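Local coordinates for uncharacterized protein Atu1656 (Agrobacterium tumefaciens, PDB 2OJH) that is of unknown function but belongs to the TolB family and folds as a six-bladed beta-propeller, a scaffold that often supports binding of other molecules, at residues Y132-S137 and D176-S181; F153-M158 and T166-G171; D183-Y188 and R201-G206. One frame throughout, in Å; residues are numbered along the deposited sequence. Where two conformers were deposited one is given.

Interaction 1. Residues Y132-S137 and D176-S181; sequences YWHGWS and DGPDYS
Tyr180 carries CG anti to its own carbonyl carbon (chi1 -67°), beside the backbone N; the ring beyond lies against Ser137 of the neighbouring strand. Ser137 CA sits over the ring centre, 3.6 Å from the centroid of Tyr180, a CH-pi contact, while Ser137 CB leans on Tyr180 CZ and CE2. At the edge of the same ring, Gly135 O approaches CE1 of Tyr180 to 3.5 Å. The other end of the interface is built round His134. Gly177 CA covers one face of its imidazole, 3.8 Å from the ring centroid of His134, and the pyrrolidine of Pro178 crosses the side chain at about a right angle, its CD reaching His134 CB at 3.4 Å. Beyond the ring, a water lying in the imidazole plane joins NE2 of His134 (2.7 Å) to OD1 of Asp176 (2.7 Å), to which it donates; ring and carboxylate planes stand 89° apart. OD1 of Asp176 also takes the backbone N-H of Gly177 on its anti side, so this one oxygen has two donors. No direct hydrogen bond links the two strands, although their axes run at only 21° and come within 4.9 Å; packing, CH-pi contacts and one bridging water join them. Asp179 turns its OD2 onward to His223 ND1, on strand 217-224. His134 and Gly135 together face Thr144 in a classic beta bulge. Strands 131-136 and 175-180 are each the first of a four-stranded antiparallel sheet, and their buried, nearly parallel packing close to the centre of the chain is characteristic of innermost strands in adjacent blades of a beta-propeller.

Interaction 2. Residues F153-M158 and T166-G171; sequences FDIYSM and TRLTHG
Asp154 OD2 lies at the edge of the Arg167 guanidinium, while one face of that group is covered near its rim by His170 CD2, 3.5 Å above the plane. The Tyr156 ring, its plane 23° from that of the guanidinium, slants across the aliphatic part of the same arginine, with CE1 of Tyr156 3.5 Å from CG of Arg167. The extended Arg167 chain thus passes the tyrosine before delivering a salt bridge from NH2 to OD2 of Asp154 (2.9 Å), supplemented by a weak bond from NE. The other carboxylate oxygen has its own partners. OD1 of Asp154 accepts the hydroxyl OG1 of Thr169 at 2.7 Å from its anti side, and its syn lone pair takes Gly171 N at 2.8 Å. Thr169 OG1 lies between its backbone N and carbonyl carbon (chi1 62°); placed there, it also receives Ile155 N at 3.0 Å in a nearly straight bond (171°). One hydroxyl therefore ties both the carboxylate and the backbone of strand 152-159 to the loop. With a cation and two donors around it, Asp154 would be expected to stay ionised. Backbone pairing continues alongside: Leu168 N reaches Ile155 O at 2.7 Å, and Ser157 and Thr166 form an antiparallel hydrogen-bonded pair. This hairpin forms the outer side of the sheet, since strand 142-149 flanks 152-159 and strand 165-167 is the last of the four. Ile155 also touches Pro178 of strand 175-180 and Phe189 of strand 186-191, Leu168 meets Ile187, and Phe153 O accepts Asn175 ND2, so the hairpin also joins the following blade.

Interaction 3. Residues D183-Y188 and R201-G206; sequences DGRWIY and RVRVDG
Gly184 O touches Val204 CG1 at 3.2 Å, at the open end of the antiparallel hairpin formed by strands 186-191 and 198-203, the two middle strands of a propeller blade. Arg185, whose N is held by Asp183 OD1 in an Asx turn, contributes its carbonyl oxygen, gripped by Arg203 NE at 2.8 Å and by Val204 N at 3.1 Å from opposite faces of the carbonyl plane; its own NH2 stands over the Arg203 guanidinium, bringing like charges close. Trp186 is sandwiched between two arginines. On one face the guanidinium of Arg201 lies flat, centres 3.7 Å apart and planes at 8°, a cation-pi stack. The opposite face receives Arg203 CD, 3.3 Å from the centroid of the six-membered ring of Trp186; bends at chi2 and chi3 of Arg203 leave this methylene on the ring while NE goes to the Arg185 carbonyl. Ile187 then pairs with Val202 through two backbone bonds, each 2.9 Å between N of one residue and O of the other. Tyr188 runs beside Arg201, whose CB sits over the phenol face and whose NH1 continues to a salt bridge with Glu210. Tyr188 OH also bonds to Met256 O, and it accepts NH2 of Arg201 at 2.9 Å, the hydroxyl oxygen lying 25° out of the guanidinium plane.

Overall arrangement
The three contacts lie around one boundary between consecutive propeller blades. Their centres are 10 to 12 Å apart: interaction 1 is about 7 Å from the centre of the chain, interactions 2 and 3 about 17 and 16 Å. Along the chain, interaction 2 is nested within the loop closed by 132-137 and 176-181, and interaction 3 follows. Interaction 2 belongs to the sheet that starts with strand 131-136, interaction 3 to the one that starts with 175-180. Pro178 touches both Ile155 and Ile187, while Leu168 packs on Ile187 and on the backbone at Val204. Apolar packing joins much of the two blades, helped by a few hydrogen bonds and a water, while backbone bonds hold each sheet together.

Interaction 1. Residues Y132-S137 and D176-S181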
loop_
_atom_site.group_PDB
_atom_site.type_symbol
_atom_site.label_atom_id
_atom_site.label_comp_id
_atom_site.label_asym_id
_atom_site.label_seq_id
_atom_site.Cartn_x
_atom_site.Cartn_y
_atom_site.Cartn_z
ATOM N N TYR A 132 4.162 10.240 -0.599
ATOM C CA TYR A 132 3.095 9.246 -0.368
ATOM C C TYR A 132 3.662 8.003 0.333
ATOM O O TYR A 132 4.442 7.267 -0.247
ATOM C CB TYR A 132 2.440 8.871 -1.697
ATOM C CG TYR A 132 1.902 10.083 -2.422
ATOM C CD1 TYR A 132 0.594 10.544 -2.180
ATOM C CD2 TYR A 132 2.696 10.783 -3.334
ATOM C CE1 TYR A 132 0.089 11.659 -2.857
ATOM C CE2 TYR A 132 2.217 11.902 -3.968
ATOM C CZ TYR A 132 0.908 12.330 -3.729
ATOM O OH TYR A 132 0.439 13.438 -4.395
ATOM N N TRP A 133 3.298 7.797 1.595
ATOM C CA TRP A 133 3.846 6.688 2.389
ATOM C C TRP A 133 3.457 5.298 1.822
ATOM O O TRP A 133 2.277 5.053 1.524
ATOM C CB TRP A 133 3.390 6.809 3.828
ATOM C CG TRP A 133 4.167 5.850 4.690
ATOM C CD1 TRP A 133 5.294 6.120 5.410
ATOM C CD2 TRP A 133 3.915 4.441 4.846
ATOM N NE1 TRP A 133 5.730 4.974 6.052
ATOM C CE2 TRP A 133 4.896 3.934 5.713
ATOM C CE3 TRP A 133 2.919 3.582 4.397
ATOM C CZ2 TRP A 133 4.935 2.587 6.080
ATOM C CZ3 TRP A 133 2.976 2.232 4.745
ATOM C CH2 TRP A 133 3.967 1.757 5.584
ATOM N N HIS A 134 4.424 4.380 1.722
ATOM C CA HIS A 134 4.162 3.105 1.037
ATOM C C HIS A 134 4.723 1.811 1.662
ATOM O O HIS A 134 4.189 0.738 1.369
ATOM C CB HIS A 134 4.507 3.187 -0.431
ATOM C CG HIS A 134 3.377 3.685 -1.286
ATOM N ND1 HIS A 134 2.281 2.906 -1.612
ATOM C CD2 HIS A 134 3.183 4.886 -1.889
ATOM C CE1 HIS A 134 1.455 3.615 -2.366
ATOM N NE2 HIS A 134 1.972 4.822 -2.538
ATOM N N GLY A 135 5.709 1.886 2.558
ATOM C CA GLY A 135 6.202 0.653 3.234
ATOM C C GLY A 135 7.120 0.935 4.418
ATOM O O GLY A 135 7.890 1.910 4.381
ATOM N N TRP A 136 7.043 0.102 5.461
ATOM C CA TRP A 136 7.932 0.207 6.618
ATOM C C TRP A 136 9.029 -0.852 6.520
ATOM O O TRP A 136 8.742 -2.008 6.225
ATOM C CB TRP A 136 7.160 -0.006 7.927
ATOM C CG TRP A 136 7.593 0.874 9.072
ATOM C CD1 TRP A 136 8.826 0.946 9.642
ATOM C CD2 TRP A 136 6.764 1.797 9.788
ATOM N NE1 TRP A 136 8.825 1.871 10.669
ATOM C CE2 TRP A 136 7.566 2.409 10.771
ATOM C CE3 TRP A 136 5.417 2.173 9.684
ATOM C CZ2 TRP A 136 7.061 3.367 11.653
ATOM C CZ3 TRP A 136 4.913 3.127 10.562
ATOM C CH2 TRP A 136 5.734 3.716 11.529
ATOM N N SER A 137 10.278 -0.468 6.803
ATOM C CA SER A 137 11.397 -1.413 6.752
ATOM C C SER A 137 11.169 -2.523 7.786
ATOM O O SER A 137 10.633 -2.261 8.880
ATOM C CB SER A 137 12.744 -0.707 6.958
ATOM O OG SER A 137 12.929 -0.338 8.297
ATOM N N ASP A 176 6.513 4.430 -8.519
ATOM C CA ASP A 176 5.483 4.575 -7.499
ATOM C C ASP A 176 5.344 3.299 -6.677
ATOM O O ASP A 176 5.961 2.266 -6.990
ATOM C CB ASP A 176 4.161 4.897 -8.191
ATOM C CG ASP A 176 3.171 5.620 -7.295
ATOM O OD1 ASP A 176 3.285 5.586 -6.054
ATOM O OD2 ASP A 176 2.255 6.231 -7.869
ATOM N N GLY A 177 4.567 3.391 -5.591
ATOM C CA GLY A 177 4.197 2.218 -4.785
ATOM C C GLY A 177 5.297 1.295 -4.283
ATOM O O GLY A 177 5.243 0.082 -4.550
ATOM N N PRO A 178 6.274 1.843 -3.520
ATOM C CA PRO A 178 7.355 1.028 -2.958
ATOM C C PRO A 178 6.972 0.243 -1.715
ATOM O O PRO A 178 6.301 0.784 -0.810
ATOM C CB PRO A 178 8.432 2.064 -2.604
ATOM C CG PRO A 178 7.694 3.332 -2.391
ATOM C CD PRO A 178 6.435 3.279 -3.190
ATOM N N ASP A 179 7.451 -0.991 -1.610
ATOM C CA ASP A 179 7.194 -1.781 -0.386
ATOM C C ASP A 179 8.379 -2.746 -0.227
ATOM O O ASP A 179 8.899 -3.247 -1.210
ATOM C CB ASP A 179 5.856 -2.520 -0.563
ATOM C CG ASP A 179 5.317 -3.136 0.721
ATOM O OD1 ASP A 179 5.943 -2.978 1.781
ATOM O OD2 ASP A 179 4.227 -3.764 0.656
ATOM N N TYR A 180 8.837 -2.966 0.999
ATOM C CA TYR A 180 10.018 -3.793 1.225
ATOM C C TYR A 180 9.785 -5.295 1.087
ATOM O O TYR A 180 8.715 -5.801 1.432
ATOM C CB TYR A 180 10.533 -3.584 2.640
ATOM C CG TYR A 180 11.099 -2.221 2.928
ATOM C CD1 TYR A 180 10.260 -1.143 3.224
ATOM C CD2 TYR A 180 12.472 -2.004 2.909
ATOM C CE1 TYR A 180 10.798 0.121 3.525
ATOM C CE2 TYR A 180 13.004 -0.760 3.191
ATOM C CZ TYR A 180 12.163 0.300 3.502
ATOM O OH TYR A 180 12.724 1.533 3.801
ATOM N N SER A 181 10.807 -6.017 0.636
ATOM C CA SER A 181 10.841 -7.463 0.838
ATOM C C SER A 181 11.108 -7.718 2.335
ATOM O O SER A 181 11.757 -6.882 2.985
ATOM C CB SER A 181 11.925 -8.110 -0.025
ATOM O OG SER A 181 13.215 -7.617 0.305
HETATM O O HOH W 1 1.635 6.869 -4.269
#

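Interaction 2. Residues F153-M158 and T166-G171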
loop_
_atom_site.group_PDB
_atom_site.type_symbol
_atom_site.label_atom_id
_atom_site.label_comp_id
_atom_site.label_asym_id
_atom_site.label_seq_id
_atom_site.Cartn_x
_atom_site.Cartn_y
_atom_site.Cartn_z
ATOM N N PHE A 153 8.587 11.412 -10.445
ATOM C CA PHE A 153 8.007 10.474 -9.497
ATOM C C PHE A 153 9.094 9.471 -9.116
ATOM O O PHE A 153 9.471 8.634 -9.942
ATOM C CB PHE A 153 6.859 9.680 -10.150
ATOM C CG PHE A 153 5.641 10.496 -10.489
ATOM C CD1 PHE A 153 5.696 11.499 -11.459
ATOM C CD2 PHE A 153 4.425 10.212 -9.890
ATOM C CE1 PHE A 153 4.558 12.232 -11.796
ATOM C CE2 PHE A 153 3.266 10.927 -10.246
ATOM C CZ PHE A 153 3.337 11.949 -11.166
ATOM N N ASP A 154 9.605 9.548 -7.885
ATOM C CA ASP A 154 10.668 8.626 -7.496
ATOM C C ASP A 154 10.421 7.893 -6.204
ATOM O O ASP A 154 9.591 8.319 -5.361
ATOM C CB ASP A 154 12.018 9.353 -7.367
ATOM C CG ASP A 154 12.683 9.590 -8.707
ATOM O OD1 ASP A 154 12.758 8.649 -9.545
ATOM O OD2 ASP A 154 13.124 10.738 -8.913
ATOM N N ILE A 155 11.202 6.825 -6.028
ATOM C CA ILE A 155 11.203 6.060 -4.795
ATOM C C ILE A 155 12.224 6.672 -3.872
ATOM O O ILE A 155 13.373 6.921 -4.275
ATOM C CB ILE A 155 11.562 4.571 -5.078
ATOM C CG1 ILE A 155 10.652 3.992 -6.202
ATOM C CG2 ILE A 155 11.535 3.733 -3.781
ATOM C CD1 ILE A 155 9.124 4.119 -5.959
ATOM N N TYR A 156 11.799 6.922 -2.636
ATOM C CA TYR A 156 12.669 7.492 -1.612
ATOM C C TYR A 156 12.588 6.591 -0.401
ATOM O O TYR A 156 11.622 5.826 -0.243
ATOM C CB TYR A 156 12.187 8.898 -1.182
ATOM C CG TYR A 156 12.402 9.946 -2.224
ATOM C CD1 TYR A 156 13.566 10.707 -2.237
ATOM C CD2 TYR A 156 11.463 10.146 -3.245
ATOM C CE1 TYR A 156 13.796 11.646 -3.256
ATOM C CE2 TYR A 156 11.690 11.076 -4.257
ATOM C CZ TYR A 156 12.857 11.818 -4.251
ATOM O OH TYR A 156 13.076 12.752 -5.225
ATOM N N SER A 157 13.578 6.703 0.488
ATOM C CA SER A 157 13.442 6.124 1.798
ATOM C C SER A 157 13.902 7.149 2.830
ATOM O O SER A 157 14.636 8.087 2.503
ATOM C CB SER A 157 14.245 4.825 1.908
ATOM O OG SER A 157 15.624 5.085 1.762
HETATM N N MSE A 158 13.436 7.009 4.056
HETATM C CA MSE A 158 13.860 7.918 5.106
HETATM C C MSE A 158 14.198 7.112 6.325
HETATM O O MSE A 158 13.521 6.140 6.636
HETATM C CB MSE A 158 12.774 8.954 5.421
HETATM C CG MSE A 158 13.025 9.767 6.704
HETATM SE SE MSE A 158 11.889 11.337 6.771
HETATM C CE MSE A 158 12.421 12.226 5.136
ATOM N N THR A 166 16.582 9.742 1.268
ATOM C CA THR A 166 17.459 9.077 0.310
ATOM C C THR A 166 16.668 8.772 -0.948
ATOM O O THR A 166 15.614 8.137 -0.883
ATOM C CB THR A 166 18.020 7.759 0.868
ATOM O OG1 THR A 166 18.936 8.052 1.924
ATOM C CG2 THR A 166 18.764 6.959 -0.208
ATOM N N ARG A 167 17.193 9.219 -2.085
ATOM C CA ARG A 167 16.539 9.019 -3.368
ATOM C C ARG A 167 17.031 7.694 -3.993
ATOM O O ARG A 167 18.242 7.512 -4.194
ATOM C CB ARG A 167 16.883 10.209 -4.259
ATOM C CG ARG A 167 16.082 10.273 -5.522
ATOM C CD ARG A 167 16.391 11.507 -6.306
ATOM N NE ARG A 167 15.815 11.427 -7.642
ATOM C CZ ARG A 167 16.094 12.257 -8.633
ATOM N NH1 ARG A 167 16.983 13.227 -8.451
ATOM N NH2 ARG A 167 15.506 12.103 -9.819
ATOM N N LEU A 168 16.111 6.772 -4.281
ATOM C CA LEU A 168 16.489 5.430 -4.754
ATOM C C LEU A 168 16.314 5.210 -6.237
ATOM O O LEU A 168 16.948 4.323 -6.806
ATOM C CB LEU A 168 15.736 4.339 -3.983
ATOM C CG LEU A 168 16.055 4.356 -2.481
ATOM C CD1 LEU A 168 15.070 3.502 -1.753
ATOM C CD2 LEU A 168 17.484 3.885 -2.173
ATOM N N THR A 169 15.430 5.984 -6.851
ATOM C CA THR A 169 15.329 6.006 -8.303
ATOM C C THR A 169 15.548 7.440 -8.743
ATOM O O THR A 169 15.394 8.362 -7.946
ATOM C CB THR A 169 13.991 5.429 -8.844
ATOM O OG1 THR A 169 12.881 6.214 -8.384
ATOM C CG2 THR A 169 13.801 3.987 -8.407
ATOM N N HIS A 170 15.909 7.614 -10.006
ATOM C CA HIS A 170 16.347 8.896 -10.497
ATOM C C HIS A 170 15.660 9.253 -11.815
ATOM O O HIS A 170 16.310 9.579 -12.793
ATOM C CB HIS A 170 17.891 8.929 -10.579
ATOM C CG HIS A 170 18.554 8.776 -9.243
ATOM N ND1 HIS A 170 18.843 7.543 -8.694
ATOM C CD2 HIS A 170 18.917 9.694 -8.315
ATOM C CE1 HIS A 170 19.374 7.712 -7.493
ATOM N NE2 HIS A 170 19.434 9.008 -7.243
ATOM N N GLY A 171 14.329 9.195 -11.813
ATOM C CA GLY A 171 13.518 9.702 -12.922
ATOM C C GLY A 171 13.476 8.827 -14.149
ATOM O O GLY A 171 13.112 9.298 -15.227
#

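Interaction 3. Residues D183-Y188 and R201-G206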
loop_
_atom_site.group_PDB
_atom_site.type_symbol
_atom_site.label_atom_id
_atom_site.label_comp_id
_atom_site.label_asym_id
_atom_site.label_seq_id
_atom_site.Cartn_x
_atom_site.Cartn_y
_atom_site.Cartn_z
ATOM N N ASP A 183 13.149 -9.677 3.845
ATOM C CA ASP A 183 14.571 -9.805 4.195
ATOM C C ASP A 183 15.252 -8.443 4.249
ATOM O O ASP A 183 16.392 -8.315 4.699
ATOM C CB ASP A 183 15.298 -10.762 3.252
ATOM C CG ASP A 183 15.477 -10.207 1.843
ATOM O OD1 ASP A 183 15.166 -9.019 1.562
ATOM O OD2 ASP A 183 15.953 -11.000 1.000
ATOM N N GLY A 184 14.534 -7.426 3.790
ATOM C CA GLY A 184 14.989 -6.051 3.876
ATOM C C GLY A 184 16.070 -5.693 2.878
ATOM O O GLY A 184 16.703 -4.657 3.019
ATOM N N ARG A 185 16.290 -6.545 1.884
ATOM C CA ARG A 185 17.306 -6.295 0.871
ATOM C C ARG A 185 16.763 -5.510 -0.326
ATOM O O ARG A 185 17.521 -4.826 -1.035
ATOM C CB ARG A 185 17.935 -7.614 0.395
ATOM C CG ARG A 185 18.758 -8.374 1.474
ATOM C CD ARG A 185 19.781 -9.383 0.871
ATOM N NE ARG A 185 19.350 -10.004 -0.397
ATOM C CZ ARG A 185 19.945 -9.813 -1.585
ATOM N NH1 ARG A 185 19.472 -10.420 -2.674
ATOM N NH2 ARG A 185 21.015 -9.025 -1.696
ATOM N N TRP A 186 15.458 -5.611 -0.545
ATOM C CA TRP A 186 14.831 -5.023 -1.730
ATOM C C TRP A 186 13.612 -4.178 -1.392
ATOM O O TRP A 186 12.917 -4.426 -0.395
ATOM C CB TRP A 186 14.374 -6.125 -2.693
ATOM C CG TRP A 186 15.464 -6.963 -3.276
ATOM C CD1 TRP A 186 15.897 -8.175 -2.819
ATOM C CD2 TRP A 186 16.245 -6.671 -4.447
ATOM N NE1 TRP A 186 16.913 -8.649 -3.622
ATOM C CE2 TRP A 186 17.145 -7.744 -4.626
ATOM C CE3 TRP A 186 16.275 -5.604 -5.356
ATOM C CZ2 TRP A 186 18.054 -7.788 -5.686
ATOM C CZ3 TRP A 186 17.190 -5.641 -6.406
ATOM C CH2 TRP A 186 18.063 -6.734 -6.562
ATOM N N ILE A 187 13.335 -3.209 -2.267
ATOM C CA ILE A 187 12.067 -2.486 -2.260
ATOM C C ILE A 187 11.439 -2.764 -3.639
ATOM O O ILE A 187 12.077 -2.502 -4.644
ATOM C CB ILE A 187 12.288 -0.975 -2.050
ATOM C CG1 ILE A 187 12.694 -0.688 -0.578
ATOM C CG2 ILE A 187 11.022 -0.171 -2.445
ATOM C CD1 ILE A 187 13.420 0.631 -0.404
ATOM N N TYR A 188 10.222 -3.314 -3.665
ATOM C CA TYR A 188 9.490 -3.559 -4.916
ATOM C C TYR A 188 8.624 -2.326 -5.161
ATOM O O TYR A 188 8.129 -1.678 -4.202
ATOM C CB TYR A 188 8.588 -4.804 -4.798
ATOM C CG TYR A 188 9.328 -6.136 -4.851
ATOM C CD1 TYR A 188 10.213 -6.533 -3.836
ATOM C CD2 TYR A 188 9.162 -7.000 -5.948
ATOM C CE1 TYR A 188 10.917 -7.772 -3.931
ATOM C CE2 TYR A 188 9.834 -8.216 -6.029
ATOM C CZ TYR A 188 10.702 -8.593 -5.027
ATOM O OH TYR A 188 11.347 -9.788 -5.145
ATOM N N ARG A 201 12.213 -3.946 -8.904
ATOM C CA ARG A 201 12.733 -3.877 -7.552
ATOM C C ARG A 201 14.106 -3.208 -7.505
ATOM O O ARG A 201 14.906 -3.380 -8.403
ATOM C CB ARG A 201 12.746 -5.264 -6.891
ATOM C CG ARG A 201 13.679 -6.282 -7.524
ATOM C CD ARG A 201 13.692 -7.563 -6.703
ATOM N NE ARG A 201 14.771 -8.448 -7.115
ATOM C CZ ARG A 201 15.008 -9.652 -6.599
ATOM N NH1 ARG A 201 16.030 -10.363 -7.061
ATOM N NH2 ARG A 201 14.234 -10.141 -5.634
ATOM N N VAL A 202 14.351 -2.432 -6.446
ATOM C CA VAL A 202 15.628 -1.750 -6.262
ATOM C C VAL A 202 16.228 -2.183 -4.922
ATOM O O VAL A 202 15.485 -2.413 -3.961
ATOM C CB VAL A 202 15.469 -0.184 -6.332
ATOM C CG1 VAL A 202 14.548 0.362 -5.212
ATOM C CG2 VAL A 202 16.836 0.508 -6.325
ATOM N N ARG A 203 17.556 -2.301 -4.843
ATOM C CA ARG A 203 18.189 -2.626 -3.557
ATOM C C ARG A 203 17.962 -1.483 -2.572
ATOM O O ARG A 203 17.919 -0.317 -2.983
ATOM C CB ARG A 203 19.701 -2.840 -3.718
ATOM C CG ARG A 203 20.123 -4.039 -4.563
ATOM C CD ARG A 203 19.775 -5.365 -3.931
ATOM N NE ARG A 203 19.906 -5.378 -2.479
ATOM C CZ ARG A 203 21.054 -5.514 -1.831
ATOM N NH1 ARG A 203 21.054 -5.511 -0.505
ATOM N NH2 ARG A 203 22.193 -5.650 -2.499
ATOM N N VAL A 204 17.858 -1.781 -1.280
ATOM C CA VAL A 204 17.615 -0.698 -0.316
ATOM C C VAL A 204 18.743 0.323 -0.329
ATOM O O VAL A 204 18.514 1.485 -0.015
ATOM C CB VAL A 204 17.276 -1.173 1.147
ATOM C CG1 VAL A 204 16.062 -2.083 1.146
ATOM C CG2 VAL A 204 18.435 -1.845 1.786
ATOM N N ASP A 205 19.944 -0.095 -0.742
ATOM C CA ASP A 205 21.074 0.844 -0.871
ATOM C C ASP A 205 21.092 1.568 -2.217
ATOM O O ASP A 205 21.976 2.375 -2.486
ATOM C CB ASP A 205 22.419 0.151 -0.605
ATOM C CG ASP A 205 22.864 -0.763 -1.747
ATOM O OD1 ASP A 205 22.157 -0.878 -2.775
ATOM O OD2 ASP A 205 23.943 -1.379 -1.608
ATOM N N GLY A 206 20.129 1.253 -3.072
ATOM C CA GLY A 206 19.964 1.969 -4.328
ATOM C C GLY A 206 20.753 1.447 -5.506
ATOM O O GLY A 206 20.646 1.995 -6.608
#